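Local coordinates for beta-1,4-mannanase (Aplysia kurodai, PDB 3VUP), which probably hydrolyses the beta-1,4-mannosidic linkages of dietary mannan in the digestive fluid of the sea hare, at residues 123-137 against 194-207. Numbering follows the deposited sequence. Where two conformers were deposited one is given.
With SO4 (sulfate ion), chain J; SO4 (sulfate ion), chain H.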
ATOM      1  N   LEU A 123      -1.309 -10.674 -14.081  1.00 10.88           N
ATOM      2  CA  LEU A 123      -0.923 -10.683 -12.678  1.00 10.08           C
ATOM      3  C   LEU A 123      -0.788 -12.117 -12.176  1.00  9.16           C
ATOM      4  O   LEU A 123       0.164 -12.446 -11.468  1.00  8.59           O
ATOM      5  CB  LEU A 123      -1.933  -9.904 -11.834  1.00 10.16           C
ATOM      6  CG  LEU A 123      -1.740  -9.940 -10.317  1.00 10.06           C
ATOM      7  CD1 LEU A 123      -0.340  -9.476  -9.930  1.00 10.56           C
ATOM      8  CD2 LEU A 123      -2.805  -9.099  -9.610  1.00 10.62           C
ATOM      9  N   ASP A 124      -1.729 -12.970 -12.571  1.00  9.00           N
ATOM     10  CA  ASP A 124      -1.723 -14.367 -12.178  1.00  9.11           C
ATOM     11  C   ASP A 124      -0.381 -15.042 -12.492  1.00  8.44           C
ATOM     12  O   ASP A 124       0.172 -15.771 -11.656  1.00  8.58           O
ATOM     13  CB  ASP A 124      -2.871 -15.075 -12.888  1.00  9.79           C
ATOM     14  CG  ASP A 124      -3.028 -16.517 -12.456  1.00 10.93           C
ATOM     15  OD1 ASP A 124      -3.515 -16.750 -11.331  1.00 11.37           O
ATOM     16  OD2 ASP A 124      -2.689 -17.421 -13.249  1.00 13.01           O
ATOM     17  N   GLY A 125       0.155 -14.777 -13.681  1.00  9.00           N
ATOM     18  CA  GLY A 125       1.422 -15.364 -14.084  1.00  9.04           C
ATOM     19  C   GLY A 125       2.606 -14.899 -13.254  1.00  8.83           C
ATOM     20  O   GLY A 125       3.543 -15.665 -13.013  1.00  9.80           O
ATOM     21  N   LEU A 126       2.584 -13.641 -12.821  1.00  8.32           N
ATOM     22  CA  LEU A 126       3.653 -13.138 -11.968  1.00  8.19           C
ATOM     23  C   LEU A 126       3.620 -13.787 -10.588  1.00  8.01           C
ATOM     24  O   LEU A 126       4.661 -13.989  -9.958  1.00  9.18           O
ATOM     25  CB  LEU A 126       3.557 -11.623 -11.815  1.00  8.24           C
ATOM     26  CG  LEU A 126       3.634 -10.800 -13.095  1.00  8.53           C
ATOM     27  CD1 LEU A 126       3.650  -9.325 -12.729  1.00  9.11           C
ATOM     28  CD2 LEU A 126       4.861 -11.165 -13.920  1.00  8.96           C
ATOM     29  N   ILE A 127       2.420 -14.102 -10.110  1.00  7.77           N
ATOM     30  CA  ILE A 127       2.271 -14.738  -8.808  1.00  8.64           C
ATOM     31  C   ILE A 127       2.667 -16.215  -8.860  1.00  9.96           C
ATOM     32  O   ILE A 127       3.309 -16.731  -7.941  1.00 11.28           O
ATOM     33  CB  ILE A 127       0.831 -14.583  -8.283  1.00  8.22           C
ATOM     34  CG1 ILE A 127       0.529 -13.101  -8.030  1.00  8.64           C
ATOM     35  CG2 ILE A 127       0.618 -15.398  -7.016  1.00  8.59           C
ATOM     36  CD1 ILE A 127      -0.944 -12.800  -7.811  1.00  9.57           C
ATOM     37  N   LYS A 128       2.300 -16.889  -9.945  1.00 10.16           N
ATOM     38  CA  LYS A 128       2.493 -18.330 -10.017  1.00 11.36           C
ATOM     39  C   LYS A 128       3.817 -18.785 -10.642  1.00 11.66           C
ATOM     40  O   LYS A 128       4.311 -19.857 -10.296  1.00 13.20           O
ATOM     41  CB  LYS A 128       1.311 -18.995 -10.733  1.00 13.22           C
ATOM     42  CG  LYS A 128       0.010 -18.920  -9.953  1.00 15.73           C
ATOM     43  CD  LYS A 128      -1.118 -19.640 -10.674  1.00 18.05           C
ATOM     44  CE  LYS A 128      -2.403 -19.579  -9.860  1.00 20.93           C
ATOM     45  NZ  LYS A 128      -3.607 -19.940 -10.661  1.00 23.06           N
ATOM     46  N   ASP A 129       4.378 -17.978 -11.544  1.00 11.25           N
ATOM     47  CA  ASP A 129       5.517 -18.378 -12.376  1.00 11.53           C
ATOM     48  C   ASP A 129       6.736 -17.526 -12.028  1.00 11.03           C
ATOM     49  O   ASP A 129       6.748 -16.313 -12.251  1.00 10.87           O
ATOM     50  CB  ASP A 129       5.134 -18.224 -13.860  1.00 13.26           C
ATOM     51  CG  ASP A 129       6.200 -18.740 -14.826  1.00 14.86           C
ATOM     52  OD1 ASP A 129       5.815 -19.384 -15.825  1.00 16.80           O
ATOM     53  OD2 ASP A 129       7.405 -18.486 -14.623  1.00 15.06           O
ATOM     54  N   GLN A 130       7.761 -18.170 -11.476  1.00 11.37           N
ATOM     55  CA  GLN A 130       8.970 -17.473 -11.039  1.00 12.40           C
ATOM     56  C   GLN A 130       9.702 -16.769 -12.175  1.00 11.09           C
ATOM     57  O   GLN A 130      10.285 -15.703 -11.982  1.00 10.99           O
ATOM     58  CB  GLN A 130       9.926 -18.441 -10.334  1.00 15.50           C
ATOM     59  CG  GLN A 130       9.421 -18.982  -9.007  1.00 19.16           C
ATOM     60  CD  GLN A 130      10.486 -19.768  -8.255  1.00 22.47           C
ATOM     61  OE1 GLN A 130      10.301 -20.139  -7.095  1.00 24.36           O
ATOM     62  NE2 GLN A 130      11.609 -20.020  -8.914  1.00 23.05           N
ATOM     63  N   HIS A 131       9.683 -17.360 -13.362  1.00 11.10           N
ATOM     64  CA  HIS A 131      10.360 -16.742 -14.492  1.00 11.03           C
ATOM     65  C   HIS A 131       9.649 -15.483 -14.958  1.00  9.55           C
ATOM     66  O   HIS A 131      10.290 -14.490 -15.312  1.00  9.71           O
ATOM     67  CB  HIS A 131      10.525 -17.741 -15.633  1.00 13.15           C
ATOM     68  CG  HIS A 131      11.300 -18.961 -15.242  1.00 16.34           C
ATOM     69  ND1 HIS A 131      12.640 -18.919 -14.927  1.00 18.18           N
ATOM     70  CD2 HIS A 131      10.917 -20.251 -15.090  1.00 18.24           C
ATOM     71  CE1 HIS A 131      13.055 -20.133 -14.613  1.00 19.14           C
ATOM     72  NE2 HIS A 131      12.027 -20.958 -14.698  1.00 19.26           N
ATOM     73  N   LYS A 132       8.322 -15.521 -14.951  1.00  9.23           N
ATOM     74  CA  LYS A 132       7.555 -14.330 -15.290  1.00  9.28           C
ATOM     75  C   LYS A 132       7.784 -13.221 -14.258  1.00  8.02           C
ATOM     76  O   LYS A 132       8.013 -12.065 -14.621  1.00  8.03           O
ATOM     77  CB  LYS A 132       6.075 -14.668 -15.476  1.00 10.31           C
ATOM     78  CG  LYS A 132       5.837 -15.587 -16.670  1.00 11.91           C
ATOM     79  CD  LYS A 132       4.371 -15.915 -16.872  1.00 13.10           C
ATOM     80  CE  LYS A 132       4.184 -16.831 -18.073  1.00 15.09           C
ATOM     81  NZ  LYS A 132       2.747 -17.121 -18.330  1.00 16.98           N
ATOM     82  N   LEU A 133       7.744 -13.575 -12.979  1.00  8.07           N
ATOM     83  CA  LEU A 133       8.029 -12.605 -11.935  1.00  7.85           C
ATOM     84  C   LEU A 133       9.417 -11.982 -12.106  1.00  7.82           C
ATOM     85  O   LEU A 133       9.575 -10.762 -11.980  1.00  7.87           O
ATOM     86  CB  LEU A 133       7.905 -13.254 -10.562  1.00  8.44           C
ATOM     87  CG  LEU A 133       8.199 -12.337  -9.377  1.00  8.73           C
ATOM     88  CD1 LEU A 133       7.323 -11.081  -9.417  1.00  9.30           C
ATOM     89  CD2 LEU A 133       7.986 -13.099  -8.086  1.00  9.20           C
ATOM     90  N   GLN A 134      10.426 -12.800 -12.394  1.00  8.31           N
ATOM     91  CA  GLN A 134      11.764 -12.248 -12.583  1.00  9.22           C
ATOM     92  C   GLN A 134      11.813 -11.253 -13.746  1.00  8.03           C
ATOM     93  O   GLN A 134      12.533 -10.255 -13.675  1.00  8.25           O
ATOM     94  CB  GLN A 134      12.818 -13.345 -12.754  1.00 11.61           C
ATOM     95  CG  GLN A 134      14.251 -12.838 -12.567  1.00 14.89           C
ATOM     96  CD  GLN A 134      14.514 -12.243 -11.183  1.00 18.25           C
ATOM     97  OE1 GLN A 134      14.075 -12.780 -10.162  1.00 20.17           O
ATOM     98  NE2 GLN A 134      15.238 -11.128 -11.149  1.00 19.15           N
ATOM     99  N   SER A 135      11.047 -11.511 -14.806  1.00  8.39           N
ATOM    100  CA  SER A 135      10.981 -10.558 -15.916  1.00  8.77           C
ATOM    101  C   SER A 135      10.356  -9.227 -15.496  1.00  7.65           C
ATOM    102  O   SER A 135      10.814  -8.171 -15.922  1.00  7.63           O
ATOM    103  CB  SER A 135      10.294 -11.147 -17.163  1.00  9.51           C
ATOM    104  OG  SER A 135       8.886 -11.246 -17.032  1.00  9.47           O
ATOM    105  N   TYR A 136       9.327  -9.266 -14.652  1.00  7.12           N
ATOM    106  CA  TYR A 136       8.778  -8.023 -14.118  1.00  6.83           C
ATOM    107  C   TYR A 136       9.848  -7.258 -13.345  1.00  6.42           C
ATOM    108  O   TYR A 136      10.035  -6.044 -13.521  1.00  6.83           O
ATOM    109  CB  TYR A 136       7.551  -8.263 -13.211  1.00  6.86           C
ATOM    110  CG  TYR A 136       7.149  -6.984 -12.513  1.00  6.66           C
ATOM    111  CD1 TYR A 136       6.731  -5.884 -13.253  1.00  6.79           C
ATOM    112  CD2 TYR A 136       7.243  -6.847 -11.129  1.00  6.97           C
ATOM    113  CE1 TYR A 136       6.400  -4.690 -12.644  1.00  6.84           C
ATOM    114  CE2 TYR A 136       6.906  -5.652 -10.508  1.00  6.97           C
ATOM    115  CZ  TYR A 136       6.488  -4.579 -11.272  1.00  6.48           C
ATOM    116  OH  TYR A 136       6.181  -3.393 -10.641  1.00  7.07           O
ATOM    117  N   ILE A 137      10.546  -7.975 -12.476  1.00  6.94           N
ATOM    118  CA  ILE A 137      11.555  -7.362 -11.635  1.00  7.12           C
ATOM    119  C   ILE A 137      12.677  -6.738 -12.462  1.00  6.82           C
ATOM    120  O   ILE A 137      13.054  -5.583 -12.245  1.00  7.19           O
ATOM    121  CB  ILE A 137      12.073  -8.385 -10.633  1.00  8.08           C
ATOM    122  CG1 ILE A 137      10.978  -8.654  -9.591  1.00  9.59           C
ATOM    123  CG2 ILE A 137      13.365  -7.899  -9.981  1.00  8.95           C
ATOM    124  CD1 ILE A 137      11.275  -9.791  -8.663  1.00 10.18           C
ATOM    125  N   LYS A 194      -8.123 -18.241  -4.898  1.00  7.47           N
ATOM    126  CA  LYS A 194      -7.231 -18.477  -6.029  1.00  8.82           C
ATOM    127  C   LYS A 194      -5.800 -18.865  -5.640  1.00  9.01           C
ATOM    128  O   LYS A 194      -5.223 -19.765  -6.259  1.00 10.97           O
ATOM    129  CB  LYS A 194      -7.216 -17.224  -6.908  1.00 11.19           C
ATOM    130  CG  LYS A 194      -6.974 -17.424  -8.386  1.00 12.87           C
ATOM    131  CD  LYS A 194      -7.236 -16.103  -9.097  1.00 13.80           C
ATOM    132  CE  LYS A 194      -7.164 -16.217 -10.602  1.00 15.31           C
ATOM    133  NZ  LYS A 194      -7.379 -14.874 -11.195  1.00 15.35           N
ATOM    134  N   TYR A 195      -5.223 -18.188  -4.642  1.00  8.30           N
ATOM    135  CA  TYR A 195      -3.786 -18.314  -4.368  1.00  8.35           C
ATOM    136  C   TYR A 195      -3.425 -18.944  -3.028  1.00  8.55           C
ATOM    137  O   TYR A 195      -4.156 -18.818  -2.038  1.00  8.53           O
ATOM    138  CB  TYR A 195      -3.092 -16.954  -4.487  1.00  9.07           C
ATOM    139  CG  TYR A 195      -3.280 -16.358  -5.857  1.00  9.25           C
ATOM    140  CD1 TYR A 195      -2.727 -16.968  -6.970  1.00  9.07           C
ATOM    141  CD2 TYR A 195      -4.037 -15.207  -6.048  1.00  9.76           C
ATOM    142  CE1 TYR A 195      -2.920 -16.450  -8.228  1.00  9.40           C
ATOM    143  CE2 TYR A 195      -4.233 -14.683  -7.305  1.00  9.59           C
ATOM    144  CZ  TYR A 195      -3.675 -15.307  -8.391  1.00  9.42           C
ATOM    145  OH  TYR A 195      -3.877 -14.778  -9.646  1.00  9.97           O
ATOM    146  N   LEU A 196      -2.278 -19.623  -3.030  1.00  9.72           N
ATOM    147  CA  LEU A 196      -1.647 -20.139  -1.821  1.00  9.95           C
ATOM    148  C   LEU A 196      -0.564 -19.177  -1.334  1.00  8.12           C
ATOM    149  O   LEU A 196       0.038 -18.426  -2.127  1.00  7.43           O
ATOM    150  CB  LEU A 196      -1.056 -21.531  -2.064  1.00 11.66           C
ATOM    151  CG  LEU A 196      -2.046 -22.654  -2.393  1.00 14.03           C
ATOM    152  CD1 LEU A 196      -1.332 -23.996  -2.529  1.00 14.27           C
ATOM    153  CD2 LEU A 196      -3.139 -22.722  -1.338  1.00 15.41           C
ATOM    154  N   TYR A 197      -0.314 -19.198  -0.029  1.00  7.40           N
ATOM    155  CA  TYR A 197       0.574 -18.203   0.568  1.00  6.27           C
ATOM    156  C   TYR A 197       2.027 -18.335   0.155  1.00  6.24           C
ATOM    157  O   TYR A 197       2.716 -17.328   0.091  1.00  6.95           O
ATOM    158  CB  TYR A 197       0.430 -18.098   2.096  1.00  7.06           C
ATOM    159  CG  TYR A 197      -0.422 -16.907   2.478  1.00  6.67           C
ATOM    160  CD1 TYR A 197       0.102 -15.623   2.492  1.00  7.42           C
ATOM    161  CD2 TYR A 197      -1.759 -17.062   2.771  1.00  7.45           C
ATOM    162  CE1 TYR A 197      -0.692 -14.519   2.808  1.00  7.23           C
ATOM    163  CE2 TYR A 197      -2.558 -15.977   3.090  1.00  7.72           C
ATOM    164  CZ  TYR A 197      -2.022 -14.707   3.113  1.00  6.50           C
ATOM    165  OH  TYR A 197      -2.835 -13.643   3.425  1.00  6.88           O
ATOM    166  N   GLN A 198       2.513 -19.536  -0.135  1.00  6.52           N
ATOM    167  CA  GLN A 198       3.914 -19.599  -0.538  1.00  7.89           C
ATOM    168  C   GLN A 198       4.141 -18.769  -1.811  1.00  7.14           C
ATOM    169  O   GLN A 198       5.142 -18.050  -1.922  1.00  7.90           O
ATOM    170  CB  GLN A 198       4.401 -21.037  -0.718  1.00  9.65           C
ATOM    171  CG  GLN A 198       5.904 -21.134  -0.956  1.00 12.64           C
ATOM    172  CD  GLN A 198       6.395 -22.567  -1.055  1.00 14.74           C
ATOM    173  OE1 GLN A 198       5.641 -23.508  -0.816  1.00 17.40           O
ATOM    174  NE2 GLN A 198       7.661 -22.736  -1.419  1.00 16.37           N
ATOM    175  N   ASP A 199       3.204 -18.842  -2.756  1.00  6.30           N
ATOM    176  CA  ASP A 199       3.321 -18.074  -3.987  1.00  6.49           C
ATOM    177  C   ASP A 199       3.237 -16.573  -3.735  1.00  5.97           C
ATOM    178  O   ASP A 199       4.058 -15.814  -4.260  1.00  6.00           O
ATOM    179  CB  ASP A 199       2.245 -18.470  -5.002  1.00  7.64           C
ATOM    180  CG  ASP A 199       2.470 -19.838  -5.607  1.00  9.92           C
ATOM    181  OD1 ASP A 199       3.628 -20.261  -5.778  1.00 10.20           O
ATOM    182  OD2 ASP A 199       1.463 -20.487  -5.936  1.00 12.33           O
ATOM    183  N   ILE A 200       2.257 -16.123  -2.953  1.00  6.06           N
ATOM    184  CA  ILE A 200       2.118 -14.685  -2.726  0.60  5.52           C
ATOM    185  C   ILE A 200       3.281 -14.141  -1.900  1.00  5.21           C
ATOM    186  O   ILE A 200       3.747 -13.026  -2.140  1.00  5.23           O
ATOM    187  CB  ILE A 200       0.745 -14.281  -2.103  0.60  6.38           C
ATOM    188  CG1 ILE A 200       0.370 -12.858  -2.523  0.60  6.82           C
ATOM    189  CG2 ILE A 200       0.753 -14.388  -0.581  0.60  6.67           C
ATOM    190  CD1 ILE A 200       0.019 -12.708  -3.990  0.60  7.32           C
ATOM    191  N   LEU A 201       3.785 -14.930  -0.956  1.00  5.06           N
ATOM    192  CA  LEU A 201       4.907 -14.465  -0.152  1.00  5.51           C
ATOM    193  C   LEU A 201       6.195 -14.385  -0.971  1.00  5.50           C
ATOM    194  O   LEU A 201       7.007 -13.485  -0.748  1.00  5.50           O
ATOM    195  CB  LEU A 201       5.072 -15.294   1.120  1.00  5.88           C
ATOM    196  CG  LEU A 201       3.928 -15.177   2.124  1.00  6.42           C
ATOM    197  CD1 LEU A 201       4.131 -16.183   3.246  1.00  6.78           C
ATOM    198  CD2 LEU A 201       3.815 -13.751   2.662  1.00  7.52           C
ATOM    199  N   ARG A 202       6.396 -15.310  -1.906  1.00  5.91           N
ATOM    200  CA  ARG A 202       7.531 -15.199  -2.807  0.58  6.60           C
ATOM    201  C   ARG A 202       7.401 -13.928  -3.643  1.00  5.84           C
ATOM    202  O   ARG A 202       8.359 -13.174  -3.802  1.00  6.31           O
ATOM    203  CB  ARG A 202       7.634 -16.418  -3.720  0.58  7.66           C
ATOM    204  CG  ARG A 202       8.710 -16.260  -4.780  0.58  8.11           C
ATOM    205  CD  ARG A 202       8.773 -17.447  -5.734  0.58  8.91           C
ATOM    206  NE  ARG A 202       7.570 -17.574  -6.553  0.58  9.87           N
ATOM    207  CZ  ARG A 202       6.671 -18.540  -6.407  0.58 11.25           C
ATOM    208  NH1 ARG A 202       6.830 -19.466  -5.470  0.58 11.97           N
ATOM    209  NH2 ARG A 202       5.609 -18.575  -7.198  0.58 11.98           N
ATOM    210  N   PHE A 203       6.210 -13.705  -4.182  1.00  5.85           N
ATOM    211  CA  PHE A 203       5.895 -12.529  -4.992  1.00  6.04           C
ATOM    212  C   PHE A 203       6.255 -11.250  -4.243  1.00  5.76           C
ATOM    213  O   PHE A 203       6.894 -10.352  -4.797  1.00  5.93           O
ATOM    214  CB  PHE A 203       4.400 -12.614  -5.337  1.00  6.71           C
ATOM    215  CG  PHE A 203       3.825 -11.438  -6.094  1.00  6.54           C
ATOM    216  CD1 PHE A 203       3.975 -11.322  -7.470  1.00  7.70           C
ATOM    217  CD2 PHE A 203       3.021 -10.523  -5.439  1.00  7.42           C
ATOM    218  CE1 PHE A 203       3.381 -10.271  -8.164  1.00  8.01           C
ATOM    219  CE2 PHE A 203       2.432  -9.474  -6.121  1.00  8.07           C
ATOM    220  CZ  PHE A 203       2.607  -9.347  -7.482  1.00  8.54           C
ATOM    221  N   LEU A 204       5.862 -11.187  -2.977  1.00  5.13           N
ATOM    222  CA  LEU A 204       6.156 -10.026  -2.150  1.00  5.22           C
ATOM    223  C   LEU A 204       7.640  -9.931  -1.774  1.00  4.80           C
ATOM    224  O   LEU A 204       8.253  -8.870  -1.902  1.00  5.31           O
ATOM    225  CB  LEU A 204       5.263 -10.033  -0.907  1.00  5.37           C
ATOM    226  CG  LEU A 204       3.750  -9.948  -1.168  1.00  5.78           C
ATOM    227  CD1 LEU A 204       2.965 -10.229   0.106  1.00  6.39           C
ATOM    228  CD2 LEU A 204       3.362  -8.595  -1.741  1.00  5.69           C
ATOM    229  N   ASN A 205       8.219 -11.040  -1.330  1.00  4.90           N
ATOM    230  CA  ASN A 205       9.627 -11.064  -0.933  1.00  4.93           C
ATOM    231  C   ASN A 205      10.536 -10.630  -2.074  1.00  5.13           C
ATOM    232  O   ASN A 205      11.439  -9.814  -1.881  1.00  5.34           O
ATOM    233  CB  ASN A 205       9.997 -12.473  -0.451  1.00  5.17           C
ATOM    234  CG  ASN A 205      11.479 -12.640  -0.136  1.00  5.11           C
ATOM    235  OD1 ASN A 205      12.199 -13.351  -0.836  1.00  5.82           O
ATOM    236  ND2 ASN A 205      11.937 -12.003   0.933  1.00  5.52           N
ATOM    237  N   TRP A 206      10.313 -11.172  -3.268  1.00  5.02           N
ATOM    238  CA  TRP A 206      11.214 -10.858  -4.375  1.00  5.63           C
ATOM    239  C   TRP A 206      11.118  -9.391  -4.774  1.00  5.35           C
ATOM    240  O   TRP A 206      12.127  -8.757  -5.078  1.00  5.59           O
ATOM    241  CB  TRP A 206      10.954 -11.762  -5.577  1.00  6.06           C
ATOM    242  CG  TRP A 206      11.437 -13.179  -5.402  1.00  5.98           C
ATOM    243  CD1 TRP A 206      11.821 -13.797  -4.237  1.00  5.86           C
ATOM    244  CD2 TRP A 206      11.602 -14.151  -6.441  1.00  7.02           C
ATOM    245  NE1 TRP A 206      12.205 -15.092  -4.495  1.00  7.10           N
ATOM    246  CE2 TRP A 206      12.076 -15.337  -5.837  1.00  7.39           C
ATOM    247  CE3 TRP A 206      11.382 -14.138  -7.822  1.00  8.04           C
ATOM    248  CZ2 TRP A 206      12.337 -16.495  -6.572  1.00  9.14           C
ATOM    249  CZ3 TRP A 206      11.639 -15.285  -8.544  1.00  9.68           C
ATOM    250  CH2 TRP A 206      12.116 -16.448  -7.919  1.00  9.36           C
ATOM    251  N   GLN A 207       9.910  -8.837  -4.769  1.00  4.84           N
ATOM    252  CA  GLN A 207       9.775  -7.433  -5.128  1.00  5.40           C
ATOM    253  C   GLN A 207      10.370  -6.512  -4.066  1.00  5.30           C
ATOM    254  O   GLN A 207      11.049  -5.539  -4.391  1.00  5.99           O
ATOM    255  CB  GLN A 207       8.324  -7.081  -5.426  1.00  5.59           C
ATOM    256  CG  GLN A 207       7.779  -7.747  -6.677  1.00  5.57           C
ATOM    257  CD  GLN A 207       6.324  -7.407  -6.886  1.00  6.99           C
ATOM    258  OE1 GLN A 207       5.997  -6.425  -7.547  1.00  7.51           O
ATOM    259  NE2 GLN A 207       5.438  -8.195  -6.293  1.00  8.23           N
TER
HETATM  260  S   SO4 J 408      10.648 -24.097 -13.837  1.00 36.87           S
HETATM  261  O1  SO4 J 408      12.048 -23.679 -13.888  1.00 37.07           O
HETATM  262  O2  SO4 J 408       9.827 -22.982 -13.371  1.00 37.30           O
HETATM  263  O3  SO4 J 408      10.213 -24.502 -15.172  1.00 36.89           O
HETATM  264  O4  SO4 J 408      10.508 -25.216 -12.910  1.00 35.86           O
HETATM  265  S   SO4 H 406      17.970 -10.672  -8.244  1.00 19.37           S
HETATM  266  O1  SO4 H 406      16.835 -10.910  -9.133  1.00 21.82           O
HETATM  267  O2  SO4 H 406      17.818 -11.434  -6.997  1.00 15.49           O
HETATM  268  O3  SO4 H 406      19.209 -11.081  -8.898  1.00 20.75           O
HETATM  269  O4  SO4 H 406      18.044  -9.243  -7.941  1.00 19.91           O
HETATM  270  O   HOH W   1       6.364 -16.176  -9.052  1.00 19.67           O
HETATM  271  O   HOH W   2       5.605 -15.286  -7.139  0.52 15.01           O
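Helix 197-207 crosses helix 123-128 nearly perpendicularly (93°, axes 9.0 Å apart at closest approach) and then runs roughly parallel to helix 130-137, the chain turning at Asp129, whose carboxylate caps the second helix through Lys132 N. Ile127 and Phe203, with the nearer CA pair at 5.7 Å, mark the crossing. Phe203 is a knob among Leu123, Leu126, Ile127 and Leu133: Ile127 CG1 lies over one ring face, 4.0 Å from the centroid, and Gln207 NE2 over the centre of the other. That amide is held by its bond to Phe203 O. In Ile127, chi1 of -65° lays CG1 over Phe203 and leaves CD1, at the end of that branch, and CG2 against one face of Tyr195, whose opposite face is backed by Lys194 CB. The Tyr195 hydroxyl donates to the anti lone pair of Asp124 OD1 (2.6 Å), an oxygen that also forms a salt bridge with Lys128 NZ, its hydrogen bond weak. Farther along, Leu133 is a knob among Arg202, Phe203, Trp206 and Gln207, its CD2 3.6 Å from Trp206 CE3, while Ile137 CD1 packs on Trp206 CB, beside the edge of the indole. Gln130 CG lies over one face of the Arg202 guanidinium, 3.4 Å from NE. Bent at chi3 (66°), Arg202 reaches back to Asp199 in a salt bridge (NH2 to OD1, 3.0 Å). Water 1 bridges the helices, donating to Leu126 O and accepting from Arg202 NE. The contact joins consecutive outer helices of the TIM barrel: Leu123 and Leu126 pack on Trp111 of strand 105-112, whose indole NE1 bonds to Gln207 OE1; Phe203 touches Met160 of strand 157-161, and helix 242-249 flanks helix 197-214 through Leu201 and Leu204.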